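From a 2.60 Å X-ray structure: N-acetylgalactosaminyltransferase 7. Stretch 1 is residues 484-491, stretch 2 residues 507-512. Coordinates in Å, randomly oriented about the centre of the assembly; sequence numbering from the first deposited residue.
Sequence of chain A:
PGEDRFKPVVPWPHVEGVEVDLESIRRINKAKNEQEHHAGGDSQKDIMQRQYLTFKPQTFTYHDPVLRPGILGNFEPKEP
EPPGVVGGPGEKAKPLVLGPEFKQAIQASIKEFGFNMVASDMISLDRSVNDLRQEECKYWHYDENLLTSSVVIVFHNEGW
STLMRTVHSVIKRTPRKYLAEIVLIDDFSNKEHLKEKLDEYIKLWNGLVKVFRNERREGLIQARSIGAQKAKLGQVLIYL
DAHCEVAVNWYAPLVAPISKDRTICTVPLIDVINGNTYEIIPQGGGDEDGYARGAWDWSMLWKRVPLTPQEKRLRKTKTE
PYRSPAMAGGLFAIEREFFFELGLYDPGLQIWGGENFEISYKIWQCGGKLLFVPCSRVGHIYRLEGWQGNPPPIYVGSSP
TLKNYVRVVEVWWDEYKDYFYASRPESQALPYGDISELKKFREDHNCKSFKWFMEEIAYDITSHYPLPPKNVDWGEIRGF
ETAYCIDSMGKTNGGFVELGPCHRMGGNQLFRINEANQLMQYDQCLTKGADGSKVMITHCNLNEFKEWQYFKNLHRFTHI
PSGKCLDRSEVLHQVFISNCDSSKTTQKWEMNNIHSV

Stretch 1, residues 484-491: YCIDSMGK
Stretch 2 507-512: GNQLFR

What course do the two backbones take? Residues 484-487 form an extended strand, with phi/psi of -111/141 at Tyr484, -128/145 at Cys485, -66/139 at Ile486 and -154/145 at Asp487. The chain then reverses in a type I' beta turn from Ser488 to Lys491, whose central residues, Met489 (55/23) and Gly490 (67/0), both have positive phi; Lys491 N closes it by donating to Ser488 O at 3.0 Å. In the second stretch, Gly507 (53/-113) leads into Asn508 (-80/-7) and Gln509 (-105/22), and a weak hydrogen bond from Leu510 N to Gly507 O, 3.3 Å, spans this bend. Leu510 (-117/135) and Phe511 (-139/164) are extended, and Phe511 and Arg512 (-138/146) belong to a strand that continues later in the chain.

How are the stretches held in register? Their touching parts run 117° apart, so they cross rather than pair along their length. Asp487 CA lies 4.3 Å from Gln509 CA, and Ser488 CA 5.1 Å from Asn508 CA. The one direct hydrogen bond between them runs from Ser488 N to Asn508 O, 2.8 Å and nearly straight at 161°. The same carbonyl receives a CA-H...O contact, with Asp487 CA 3.3 Å from Asn508 O. A water adds a second backbone link: the water oxygen lies 2.6 Å from Ile486 O and 2.6 Å from Gln509 O and donates to both.

What does Asn508 do at the turn? The CA-to-CB bond of Asn508 points toward the first stretch, and its rotamer (chi1 -69°, m; chi2 172°) brings Asn508 OD1 to 2.9 Å from Gly490 N, but the angle is too poor for a hydrogen bond. The approach leaves little room at Gly490: an ideal CB there would lie 3.2 Å from Asn508 OD1, a tight fit. The turn has its own side-chain support, because Asp487 OD1 accepts from Met489 N at 2.9 Å and 167°. That oxygen also packs near Asn508, with Asp487 OD1 3.7 Å from Asn508 CB. Ser488, chi1 -160° (t), points its CB toward the second stretch, while that of Met489 (m, m, t) points away.

Which other side chains make close contacts? Gln509 (chi1 -73°, m; chi2 -174°, t; chi3 -1°) passes very close to Asp487, whose chi1 of 121° lies between wells: Asp487 CB is only 3.0 Å from Gln509 CG, a crowded carbon-carbon approach. Two residues earlier in the strand, Cys485 (chi1 -83°, m) places its CB 3.8 Å from Gln509 OE1. The CA-to-CB bond of Phe511 points toward the first stretch, and the ring (chi1 -61°, m; chi2 86°) meets the backbone edge-on, with Ile486 O 3.5 Å from Phe511 CE1 and Asp487 CA 4.4 Å from Phe511 CZ. Ile486 (m, t) adds an apolar contact, its CG2 4.0 Å from Phe511 CZ. Together the two stretches bury 364 Å², both sides summed.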

ATOM      1  N   TYR A 484      16.837  15.854 -13.275  1.00 24.34           N
ATOM      2  CA  TYR A 484      15.509  15.295 -13.132  1.00 25.71           C
ATOM      3  C   TYR A 484      15.428  13.974 -13.871  1.00 26.69           C
ATOM      4  O   TYR A 484      16.012  13.817 -14.944  1.00 30.73           O
ATOM      5  CB  TYR A 484      14.454  16.257 -13.643  1.00 28.99           C
ATOM      6  CG  TYR A 484      14.324  17.490 -12.791  1.00 34.29           C
ATOM      7  CD1 TYR A 484      13.771  17.422 -11.500  1.00 38.74           C
ATOM      8  CD2 TYR A 484      14.729  18.734 -13.268  1.00 40.47           C
ATOM      9  CE1 TYR A 484      13.625  18.576 -10.699  1.00 41.34           C
ATOM     10  CE2 TYR A 484      14.591  19.890 -12.480  1.00 48.28           C
ATOM     11  CZ  TYR A 484      14.046  19.802 -11.195  1.00 43.63           C
ATOM     12  OH  TYR A 484      13.916  20.940 -10.426  1.00 48.65           O
ATOM     13  N   CYS A 485      14.734  13.022 -13.261  1.00 26.52           N
ATOM     14  CA  CYS A 485      14.621  11.653 -13.736  1.00 28.37           C
ATOM     15  C   CYS A 485      13.146  11.267 -13.799  1.00 30.20           C
ATOM     16  O   CYS A 485      12.334  11.708 -12.976  1.00 27.16           O
ATOM     17  CB  CYS A 485      15.364  10.668 -12.812  1.00 24.61           C
ATOM     18  SG  CYS A 485      17.143  10.531 -13.114  1.00 40.12           S
ATOM     19  N   ILE A 486      12.792  10.456 -14.795  1.00 30.20           N
ATOM     20  CA  ILE A 486      11.476   9.852 -14.757  1.00 29.21           C
ATOM     21  C   ILE A 486      11.478   8.909 -13.576  1.00 35.05           C
ATOM     22  O   ILE A 486      12.488   8.248 -13.292  1.00 33.34           O
ATOM     23  CB  ILE A 486      11.130   9.133 -16.072  1.00 31.48           C
ATOM     24  CG1 ILE A 486      11.176  10.135 -17.250  1.00 32.01           C
ATOM     25  CG2 ILE A 486       9.758   8.472 -15.948  1.00 26.94           C
ATOM     26  CD1 ILE A 486      10.792   9.585 -18.617  1.00 26.65           C
ATOM     27  N   ASP A 487      10.381   8.895 -12.826  1.00 35.13           N
ATOM     28  CA  ASP A 487      10.360   7.946 -11.735  1.00 33.23           C
ATOM     29  C   ASP A 487       8.934   7.559 -11.386  1.00 35.44           C
ATOM     30  O   ASP A 487       7.979   8.327 -11.549  1.00 34.86           O
ATOM     31  CB  ASP A 487      11.211   8.484 -10.573  1.00 43.24           C
ATOM     32  CG  ASP A 487      10.474   8.656  -9.270  1.00 35.14           C
ATOM     33  OD1 ASP A 487       9.984   7.688  -8.643  1.00 30.30           O
ATOM     34  OD2 ASP A 487      10.503   9.802  -8.825  1.00 45.76           O
ATOM     35  N   SER A 488       8.813   6.298 -11.000  1.00 37.25           N
ATOM     36  CA  SER A 488       7.534   5.619 -10.983  1.00 34.44           C
ATOM     37  C   SER A 488       6.657   6.090  -9.837  1.00 33.97           C
ATOM     38  O   SER A 488       5.433   5.945  -9.895  1.00 30.92           O
ATOM     39  CB  SER A 488       7.796   4.120 -10.863  1.00 36.03           C
ATOM     40  OG  SER A 488       6.680   3.381 -11.297  1.00 58.82           O
ATOM     41  N   MET A 489       7.260   6.645  -8.783  1.00 36.34           N
ATOM     42  CA  MET A 489       6.600   6.766  -7.485  1.00 36.06           C
ATOM     43  C   MET A 489       6.103   5.412  -6.994  1.00 35.04           C
ATOM     44  O   MET A 489       5.167   5.340  -6.200  1.00 40.64           O
ATOM     45  CB  MET A 489       5.434   7.758  -7.534  1.00 34.66           C
ATOM     46  CG  MET A 489       5.798   9.112  -8.071  1.00 42.61           C
ATOM     47  SD  MET A 489       7.292   9.700  -7.298  1.00 36.31           S
ATOM     48  CE  MET A 489       7.330  11.344  -8.005  1.00 48.97           C
ATOM     49  N   GLY A 490       6.695   4.327  -7.478  1.00 38.65           N
ATOM     50  CA  GLY A 490       6.182   3.015  -7.161  1.00 37.83           C
ATOM     51  C   GLY A 490       4.820   2.712  -7.736  1.00 40.21           C
ATOM     52  O   GLY A 490       4.307   1.614  -7.509  1.00 43.88           O
ATOM     53  N   LYS A 491       4.217   3.646  -8.475  1.00 44.02           N
ATOM     54  CA  LYS A 491       2.894   3.426  -9.049  1.00 39.48           C
ATOM     55  C   LYS A 491       2.875   2.162  -9.896  1.00 40.97           C
ATOM     56  O   LYS A 491       3.856   1.818 -10.556  1.00 52.18           O
ATOM     57  CB  LYS A 491       2.477   4.609  -9.917  1.00 43.52           C
ATOM     58  CG  LYS A 491       1.440   5.533  -9.316  1.00 45.32           C
ATOM     59  CD  LYS A 491       2.079   6.792  -8.766  1.00 46.99           C
ATOM     60  CE  LYS A 491       1.844   8.003  -9.656  1.00 44.87           C
ATOM     61  NZ  LYS A 491       0.476   8.546  -9.501  1.00 47.19           N
ATOM     62  N   GLY A 507      15.827   1.416  -8.339  1.00 31.76           N
ATOM     63  CA  GLY A 507      14.471   1.170  -7.878  1.00 25.67           C
ATOM     64  C   GLY A 507      13.423   1.797  -8.765  1.00 35.10           C
ATOM     65  O   GLY A 507      13.262   1.400  -9.924  1.00 39.48           O
ATOM     66  N   ASN A 508      12.714   2.791  -8.242  1.00 31.97           N
ATOM     67  CA  ASN A 508      11.625   3.415  -8.978  1.00 31.53           C
ATOM     68  C   ASN A 508      12.092   4.435 -10.011  1.00 35.74           C
ATOM     69  O   ASN A 508      11.256   4.956 -10.767  1.00 32.83           O
ATOM     70  CB  ASN A 508      10.661   4.099  -8.013  1.00 35.13           C
ATOM     71  CG  ASN A 508       9.885   3.128  -7.163  1.00 34.61           C
ATOM     72  OD1 ASN A 508       9.188   3.553  -6.258  1.00 37.11           O
ATOM     73  ND2 ASN A 508       9.994   1.829  -7.441  1.00 37.65           N
ATOM     74  N   GLN A 509      13.388   4.756 -10.047  1.00 32.98           N
ATOM     75  CA  GLN A 509      13.951   5.602 -11.088  1.00 31.27           C
ATOM     76  C   GLN A 509      14.748   4.802 -12.103  1.00 32.52           C
ATOM     77  O   GLN A 509      15.591   5.368 -12.810  1.00 37.82           O
ATOM     78  CB  GLN A 509      14.819   6.691 -10.477  1.00 28.43           C
ATOM     79  CG  GLN A 509      14.029   7.754  -9.798  1.00 28.28           C
ATOM     80  CD  GLN A 509      14.898   8.893  -9.331  1.00 31.26           C
ATOM     81  OE1 GLN A 509      16.126   8.871  -9.506  1.00 32.57           O
ATOM     82  NE2 GLN A 509      14.272   9.913  -8.756  1.00 22.89           N
ATOM     83  N   LEU A 510      14.483   3.500 -12.200  1.00 35.43           N
ATOM     84  CA  LEU A 510      15.198   2.585 -13.087  1.00 32.45           C
ATOM     85  C   LEU A 510      14.238   2.022 -14.123  1.00 30.34           C
ATOM     86  O   LEU A 510      13.122   1.615 -13.783  1.00 27.04           O
ATOM     87  CB  LEU A 510      15.806   1.445 -12.287  1.00 29.74           C
ATOM     88  CG  LEU A 510      16.782   0.566 -13.041  1.00 32.58           C
ATOM     89  CD1 LEU A 510      18.180   1.107 -12.770  1.00 32.22           C
ATOM     90  CD2 LEU A 510      16.641  -0.912 -12.641  1.00 31.17           C
ATOM     91  N   PHE A 511      14.668   1.993 -15.380  1.00 33.06           N
ATOM     92  CA  PHE A 511      13.848   1.444 -16.457  1.00 30.02           C
ATOM     93  C   PHE A 511      14.725   0.633 -17.400  1.00 26.42           C
ATOM     94  O   PHE A 511      15.956   0.715 -17.370  1.00 25.65           O
ATOM     95  CB  PHE A 511      13.112   2.549 -17.213  1.00 28.77           C
ATOM     96  CG  PHE A 511      12.165   3.333 -16.346  1.00 32.71           C
ATOM     97  CD1 PHE A 511      12.620   4.429 -15.609  1.00 30.54           C
ATOM     98  CD2 PHE A 511      10.824   2.961 -16.242  1.00 28.83           C
ATOM     99  CE1 PHE A 511      11.754   5.136 -14.799  1.00 28.90           C
ATOM    100  CE2 PHE A 511       9.958   3.663 -15.433  1.00 26.34           C
ATOM    101  CZ  PHE A 511      10.415   4.757 -14.725  1.00 31.02           C
ATOM    102  N   ARG A 512      14.086  -0.187 -18.217  1.00 25.75           N
ATOM    103  CA  ARG A 512      14.792  -0.861 -19.295  1.00 33.42           C
ATOM    104  C   ARG A 512      13.914  -0.816 -20.533  1.00 31.84           C
ATOM    105  O   ARG A 512      12.683  -0.842 -20.441  1.00 32.89           O
ATOM    106  CB  ARG A 512      15.176  -2.325 -18.954  1.00 28.76           C
ATOM    107  CG  ARG A 512      14.030  -3.150 -18.429  1.00 30.87           C
ATOM    108  CD  ARG A 512      14.493  -4.376 -17.684  1.00 30.50           C
ATOM    109  NE  ARG A 512      13.812  -5.537 -18.222  1.00 38.07           N
ATOM    110  CZ  ARG A 512      12.630  -5.977 -17.799  1.00 45.51           C
ATOM    111  NH1 ARG A 512      11.984  -5.358 -16.795  1.00 36.79           N
ATOM    112  NH2 ARG A 512      12.096  -7.050 -18.381  1.00 39.60           N
TER
HETATM  113  O   HOH W   1      14.911   7.621 -14.017  1.00 27.91           O